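Local coordinates for putative capsular polysaccharide biosynthesis protein (Streptococcus pneumoniae serotype 4, PDB 6EWJ), which probably acts as a pyridoxal-phosphate-dependent sugar aminotransferase in the biosynthesis of pneumococcal teichoic acid, at residues L335-L340 and V404-V408; I12-P16 and G344-H350; L147-V151 and R170-V174. All blocks are in the same frame, centred on the assembly; numbering follows the deposited sequence.

In the fold
Followed from the N terminus, the chain opens contact 2 at once: residues 12-16 wait for 344-350, and 327 residues pass before that loop closes. Within this span contact 3 opens and closes over only 18 intervening residues, a local packing of a helix against the large mixed sheet. Contact 1 begins at 335-340, just before contact 2 closes, and ends at 404-408, so these two cross. They also touch, since helix 330-342 runs straight into 344-350, and both reach the second subunit. Contact 1 ties helix 330-342 to helix 391-409, and contact 2 ties the N-terminal residues to the loop after helix 330-342; contact 3, about 35 Å from contact 2 between centres, belongs to the sheet region.

Contact 1 (L335-L340 and V404-V408); sequences LIIQEL and VSEKV
How two helices distant in sequence pack through a few apolar side chains is well illustrated here. Residues 335-340 and 404-408 are both alpha-helical and run obliquely antiparallel, their axes 133° apart in direction and 9.6 Å from each other at closest approach. The backbones come nearest at Ile336 and Ser405, with CA atoms 6.1 Å apart. Three residues carry most of the apolar interface. Ile336, with chi1 m and chi2 t, leaves its backbone sideways but brings its end across: its CG2 meets Val404 CG1 at 3.9 Å and its CG1 meets Val408 CG2 at 3.7 Å. Val404 and Val408, one helical turn apart and both with chi1 t, point toward 335-340. Val404 CG1 also lies 3.4 Å from Glu339 CB, while Val408 CG2 is 3.9 Å from Leu335 CG. Glu339 is bent by m values at chi1 and chi2; Lys407 (chi1 t, chi2 t, chi3 p) donates from NZ to Glu339 OE1 at 2.6 Å, a hydrogen-bonded salt bridge. The contact thus packs helix 330-342 against the C-terminal helix 391-409, with the ion pair at its more exposed margin, away from the cofactor site. Ile336 also packs on Phe401, earlier on the same helix as 404-408, and on Ile381 of strand 380-383, whereas Ile337, turned away from 404-408, packs on Trp253 of the second subunit.

Contact 2 (I12-P16 and G344-H350); sequences IPFSP and GIASNVH
A Schellman motif ends helix 330-342, with Gly344 as its C-prime residue at positive phi (78°), and the extended chain that leaves it receives the N-terminal residues in a parallel, beta-bridge-like pairing. Neither segment forms a regular strand, yet they run side by side in the same direction, with Ile12 CA 5.1 Å from Ile345 CA and Phe14 CA 5.2 Å from Ala346 CA. Ile12, the first modelled residue, straddles Ile345: its N donates to Gly344 O at 2.8 Å, and its O accepts from Ala346 N at 3.2 Å. Its side chain (chi1 m, chi2 t) brings CD1 to 4.2 Å from Ile345 CG1 and also meets Ile397 of helix 391-409. Pro13 points away from 344-350, and its carbonyl is hydrogen-bonded to His386. Phe14 has the largest surface buried by the contact. With chi1 t it directs CB toward the partner, 3.9 Å from Ala346 CB, and lays its ring along the chain so that Asn348 CB sits over one face in a CH-pi contact, 3.9 Å from the centroid. Beyond Phe14 the chain turns away from 344-350.

The far end of the contact borders the cofactor pocket: the His350 side chain, hydrogen-bonded through ND1 to Thr382, lies about 4 Å from that of Tyr351 and about 5 Å from that of His179, both of which bind pyridoxal 5'-phosphate when it is present. Phe14 CZ reaches the edge of this imidazole, 3.8 Å from His350 CE1.

Contact 3 (L147-V151 and R170-V174); sequences LFQVV and RIVIV
This is buried helix-on-sheet packing within a beta-alpha-beta crossover: helix 144-153 is the first of two helices in the connection between the neighbouring parallel strands 129-132 and 172-177, in the large domain of a fold-type I aminotransferase. The 147-151 part of the helix runs at 152° to strand 172-174, nearly antiparallel, with axes 9.7 Å apart; Val151 CA is 5.8 Å from Ile171 CA and Phe148 CA 8.0 Å from Ile173 CA. Ile173 (chi1 m, chi2 t) projects toward the helix, its CD1 lying 3.9 Å from Leu147 CB, 3.8 Å from Val151 CG1, and over the Phe148 ring face, 4.0 Å from the centroid, a CH-pi contact. Two residues earlier, in the loop leading into the strand, Ile171 CB meets CG1 of Val151 (chi1 m) at 3.7 Å. Arg170 lies beside Phe148 and Val151; its NH2 is 3.6 Å from Phe148 CE1, near the ring plane, while NH1 donates to Ile171 O at 2.9 Å and salt-bridges Asp195. One water donates to Val151 O at 3.1 Å and accepts from Ile171 N at 2.6 Å.

Contact 1 (L335-L340 and V404-V408)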
# COMPACT_ATOMS: atom_id res chain seq x y z
N LEU A 335 24.83 -7.69 26.26
CA LEU A 335 26.20 -7.13 26.42
C LEU A 335 27.06 -7.46 25.21
O LEU A 335 27.68 -6.56 24.64
CB LEU A 335 26.88 -7.60 27.72
CG LEU A 335 28.30 -7.05 28.02
CD1 LEU A 335 28.41 -5.52 27.86
CD2 LEU A 335 28.75 -7.45 29.41
N ILE A 336 27.00 -8.72 24.75
CA ILE A 336 27.74 -9.13 23.52
C ILE A 336 27.37 -8.25 22.29
O ILE A 336 28.24 -7.81 21.54
CB ILE A 336 27.57 -10.64 23.21
CG1 ILE A 336 28.27 -11.49 24.28
CG2 ILE A 336 28.16 -10.99 21.84
CD1 ILE A 336 27.89 -12.96 24.29
N ILE A 337 26.09 -7.96 22.10
CA ILE A 337 25.69 -7.08 21.00
C ILE A 337 26.31 -5.69 21.12
O ILE A 337 26.85 -5.15 20.16
CB ILE A 337 24.17 -6.97 20.87
CG1 ILE A 337 23.64 -8.26 20.27
CG2 ILE A 337 23.76 -5.77 20.00
CD1 ILE A 337 22.14 -8.36 20.31
N GLN A 338 26.26 -5.12 22.32
CA GLN A 338 26.89 -3.79 22.53
C GLN A 338 28.43 -3.82 22.34
O GLN A 338 29.01 -2.84 21.82
CB GLN A 338 26.48 -3.19 23.89
CG GLN A 338 24.97 -3.00 24.09
CD GLN A 338 24.29 -2.07 23.10
OE1 GLN A 338 24.91 -1.17 22.51
NE2 GLN A 338 22.97 -2.27 22.95
N GLU A 339 29.08 -4.92 22.74
CA GLU A 339 30.52 -5.09 22.49
C GLU A 339 30.84 -5.27 21.00
O GLU A 339 31.86 -4.78 20.53
CB GLU A 339 31.07 -6.30 23.24
CG GLU A 339 31.25 -6.07 24.73
CD GLU A 339 32.38 -5.13 25.04
OE1 GLU A 339 33.45 -5.19 24.38
OE2 GLU A 339 32.22 -4.30 25.96
N LEU A 340 29.98 -5.96 20.27
CA LEU A 340 30.13 -6.03 18.79
C LEU A 340 30.03 -4.65 18.17
O LEU A 340 30.83 -4.29 17.29
CB LEU A 340 29.08 -6.95 18.17
CG LEU A 340 29.32 -8.47 18.39
CD1 LEU A 340 28.14 -9.29 17.90
CD2 LEU A 340 30.59 -8.89 17.65
N VAL A 404 34.85 -11.52 21.82
CA VAL A 404 33.87 -10.77 22.61
C VAL A 404 33.02 -11.69 23.47
O VAL A 404 32.80 -11.39 24.64
CB VAL A 404 32.97 -9.88 21.70
CG1 VAL A 404 31.68 -9.52 22.39
CG2 VAL A 404 33.73 -8.62 21.31
N SER A 405 32.51 -12.77 22.89
CA SER A 405 31.73 -13.76 23.64
C SER A 405 32.52 -14.32 24.82
O SER A 405 32.01 -14.37 25.94
CB SER A 405 31.30 -14.91 22.73
OG SER A 405 30.46 -14.45 21.67
N GLU A 406 33.76 -14.74 24.55
CA GLU A 406 34.66 -15.23 25.62
C GLU A 406 34.83 -14.19 26.72
O GLU A 406 34.66 -14.48 27.90
CB GLU A 406 36.03 -15.59 25.06
CG GLU A 406 36.09 -16.83 24.17
CD GLU A 406 37.44 -16.98 23.47
OE1 GLU A 406 38.48 -16.74 24.15
OE2 GLU A 406 37.48 -17.35 22.27
N LYS A 407 35.12 -12.95 26.32
CA LYS A 407 35.30 -11.86 27.28
C LYS A 407 34.08 -11.67 28.18
O LYS A 407 34.23 -11.59 29.39
CB LYS A 407 35.64 -10.56 26.58
CG LYS A 407 35.90 -9.37 27.51
CD LYS A 407 36.36 -8.11 26.80
CE LYS A 407 35.22 -7.44 26.05
NZ LYS A 407 35.49 -6.75 24.75
N VAL A 408 32.88 -11.62 27.59
CA VAL A 408 31.64 -11.43 28.36
C VAL A 408 31.40 -12.58 29.35
O VAL A 408 31.05 -12.33 30.51
CB VAL A 408 30.42 -11.24 27.43
CG1 VAL A 408 29.10 -11.31 28.19
CG2 VAL A 408 30.52 -9.92 26.70

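Contact 2 (I12-P16 and G344-H350)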
# COMPACT_ATOMS: atom_id res chain seq x y z
N ILE A 12 30.85 -1.81 10.00
CA ILE A 12 30.20 -2.82 9.09
C ILE A 12 28.70 -2.73 9.29
O ILE A 12 28.22 -3.01 10.41
CB ILE A 12 30.69 -4.27 9.36
CG1 ILE A 12 32.20 -4.35 9.16
CG2 ILE A 12 29.97 -5.27 8.45
CD1 ILE A 12 32.88 -5.53 9.84
N PRO A 13 27.95 -2.40 8.23
CA PRO A 13 26.51 -2.29 8.41
C PRO A 13 25.83 -3.66 8.39
O PRO A 13 26.33 -4.59 7.80
CB PRO A 13 26.07 -1.42 7.21
CG PRO A 13 27.05 -1.78 6.16
CD PRO A 13 28.36 -1.99 6.88
N PHE A 14 24.64 -3.73 8.94
CA PHE A 14 23.88 -4.96 8.94
C PHE A 14 23.25 -5.40 7.60
O PHE A 14 23.21 -6.59 7.31
CB PHE A 14 22.80 -4.92 10.01
CG PHE A 14 22.17 -6.24 10.22
CD1 PHE A 14 22.84 -7.22 10.96
CD2 PHE A 14 20.95 -6.53 9.65
CE1 PHE A 14 22.27 -8.46 11.14
CE2 PHE A 14 20.39 -7.77 9.81
CZ PHE A 14 21.05 -8.74 10.55
N SER A 15 22.69 -4.46 6.83
CA SER A 15 21.93 -4.80 5.64
C SER A 15 21.80 -3.63 4.63
O SER A 15 20.71 -3.19 4.36
CB SER A 15 20.54 -5.29 6.04
OG SER A 15 19.88 -4.32 6.85
N PRO A 16 22.93 -3.12 4.11
CA PRO A 16 22.88 -2.05 3.11
C PRO A 16 22.40 -2.62 1.81
O PRO A 16 22.57 -3.81 1.58
CB PRO A 16 24.34 -1.60 2.98
CG PRO A 16 25.12 -2.87 3.25
CD PRO A 16 24.29 -3.65 4.26
N GLY A 344 32.68 -2.02 15.83
CA GLY A 344 32.29 -1.64 14.47
C GLY A 344 31.52 -2.71 13.72
O GLY A 344 31.59 -2.77 12.49
N ILE A 345 30.81 -3.56 14.47
CA ILE A 345 30.01 -4.64 13.90
C ILE A 345 28.54 -4.52 14.30
O ILE A 345 28.19 -4.75 15.47
CB ILE A 345 30.54 -6.02 14.36
CG1 ILE A 345 31.98 -6.20 13.90
CG2 ILE A 345 29.68 -7.14 13.77
CD1 ILE A 345 32.71 -7.33 14.59
N ALA A 346 27.70 -4.22 13.32
CA ALA A 346 26.25 -4.17 13.51
C ALA A 346 25.70 -5.60 13.61
O ALA A 346 26.26 -6.53 13.01
CB ALA A 346 25.57 -3.41 12.36
N SER A 347 24.70 -5.77 14.45
CA SER A 347 24.13 -7.09 14.69
C SER A 347 22.67 -6.87 15.01
O SER A 347 22.23 -5.70 15.19
CB SER A 347 24.89 -7.84 15.80
OG SER A 347 24.76 -7.25 17.09
N ASN A 348 21.91 -7.94 15.04
CA ASN A 348 20.51 -7.84 15.23
C ASN A 348 19.99 -9.04 15.91
O ASN A 348 20.75 -9.96 16.22
CB ASN A 348 19.85 -7.66 13.86
CG ASN A 348 18.64 -6.78 13.90
OD1 ASN A 348 17.99 -6.59 14.95
ND2 ASN A 348 18.27 -6.27 12.74
N VAL A 349 18.70 -9.01 16.22
CA VAL A 349 18.04 -10.11 16.92
C VAL A 349 16.79 -10.46 16.15
O VAL A 349 15.95 -9.60 15.88
CB VAL A 349 17.70 -9.80 18.42
CG1 VAL A 349 16.87 -10.93 19.03
CG2 VAL A 349 18.95 -9.56 19.22
N HIS A 350 16.71 -11.72 15.75
CA HIS A 350 15.54 -12.26 15.08
C HIS A 350 15.11 -13.51 15.85
O HIS A 350 15.75 -14.58 15.69
CB HIS A 350 15.86 -12.67 13.65
CG HIS A 350 16.33 -11.54 12.79
ND1 HIS A 350 17.62 -11.09 12.81
CD2 HIS A 350 15.67 -10.75 11.92
CE1 HIS A 350 17.76 -10.09 11.96
NE2 HIS A 350 16.58 -9.84 11.43

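Contact 3 (L147-V151 and R170-V174)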
# COMPACT_ATOMS: atom_id res chain seq x y z
N LEU A 147 4.16 -30.80 7.84
CA LEU A 147 3.01 -29.84 7.80
C LEU A 147 1.81 -30.37 7.00
O LEU A 147 0.69 -30.34 7.50
CB LEU A 147 3.46 -28.50 7.22
CG LEU A 147 4.21 -27.64 8.21
CD1 LEU A 147 5.10 -26.58 7.54
CD2 LEU A 147 3.17 -26.96 9.13
N PHE A 148 2.05 -30.88 5.78
CA PHE A 148 0.94 -31.44 4.97
C PHE A 148 0.31 -32.70 5.59
O PHE A 148 -0.89 -32.92 5.45
CB PHE A 148 1.37 -31.68 3.50
CG PHE A 148 1.34 -30.43 2.65
CD1 PHE A 148 0.12 -29.88 2.27
CD2 PHE A 148 2.51 -29.79 2.25
CE1 PHE A 148 0.06 -28.70 1.52
CE2 PHE A 148 2.46 -28.65 1.46
CZ PHE A 148 1.23 -28.08 1.12
N GLN A 149 1.12 -33.49 6.29
CA GLN A 149 0.62 -34.67 7.06
C GLN A 149 -0.32 -34.23 8.19
O GLN A 149 -1.38 -34.82 8.37
CB GLN A 149 1.80 -35.46 7.65
CG GLN A 149 2.63 -36.20 6.60
CD GLN A 149 3.95 -36.80 7.14
OE1 GLN A 149 4.33 -36.58 8.29
NE2 GLN A 149 4.66 -37.53 6.29
N VAL A 150 0.04 -33.15 8.89
CA VAL A 150 -0.81 -32.58 9.97
C VAL A 150 -2.18 -32.14 9.46
O VAL A 150 -3.20 -32.56 10.02
CB VAL A 150 -0.14 -31.40 10.69
CG1 VAL A 150 -1.14 -30.68 11.59
CG2 VAL A 150 1.07 -31.85 11.48
N VAL A 151 -2.21 -31.33 8.40
CA VAL A 151 -3.51 -30.82 7.89
C VAL A 151 -4.41 -31.94 7.37
O VAL A 151 -5.62 -31.92 7.56
CB VAL A 151 -3.36 -29.70 6.84
CG1 VAL A 151 -2.58 -28.52 7.42
CG2 VAL A 151 -2.73 -30.20 5.56
N ARG A 170 -9.59 -28.38 3.42
CA ARG A 170 -8.71 -28.61 4.54
C ARG A 170 -8.09 -27.26 4.94
O ARG A 170 -8.31 -26.23 4.27
CB ARG A 170 -7.62 -29.62 4.14
CG ARG A 170 -6.84 -29.28 2.86
CD ARG A 170 -5.48 -30.01 2.86
NE ARG A 170 -4.72 -29.80 1.61
CZ ARG A 170 -3.93 -28.76 1.35
NH1 ARG A 170 -3.81 -27.75 2.22
NH2 ARG A 170 -3.27 -28.69 0.20
N ILE A 171 -7.28 -27.28 5.99
CA ILE A 171 -6.47 -26.12 6.38
C ILE A 171 -5.54 -25.77 5.22
O ILE A 171 -4.90 -26.65 4.65
CB ILE A 171 -5.65 -26.40 7.67
CG1 ILE A 171 -6.59 -26.52 8.87
CG2 ILE A 171 -4.66 -25.27 7.95
CD1 ILE A 171 -6.00 -27.19 10.09
N VAL A 172 -5.45 -24.49 4.90
CA VAL A 172 -4.60 -24.01 3.82
C VAL A 172 -3.27 -23.61 4.44
O VAL A 172 -3.25 -22.92 5.51
CB VAL A 172 -5.29 -22.86 3.03
CG1 VAL A 172 -4.32 -22.23 2.03
CG2 VAL A 172 -6.54 -23.35 2.32
N ILE A 173 -2.16 -23.99 3.79
CA ILE A 173 -0.85 -23.67 4.30
C ILE A 173 -0.24 -22.57 3.50
O ILE A 173 -0.03 -22.75 2.32
CB ILE A 173 0.10 -24.89 4.34
CG1 ILE A 173 -0.54 -26.01 5.17
CG2 ILE A 173 1.42 -24.47 4.95
CD1 ILE A 173 0.28 -27.28 5.23
N VAL A 174 0.03 -21.45 4.17
CA VAL A 174 0.52 -20.24 3.52
C VAL A 174 1.91 -19.96 4.04
O VAL A 174 2.09 -19.58 5.21
CB VAL A 174 -0.38 -19.04 3.84
CG1 VAL A 174 0.21 -17.76 3.25
CG2 VAL A 174 -1.79 -19.32 3.34
O HOH W 1 -7.50 -29.48 7.36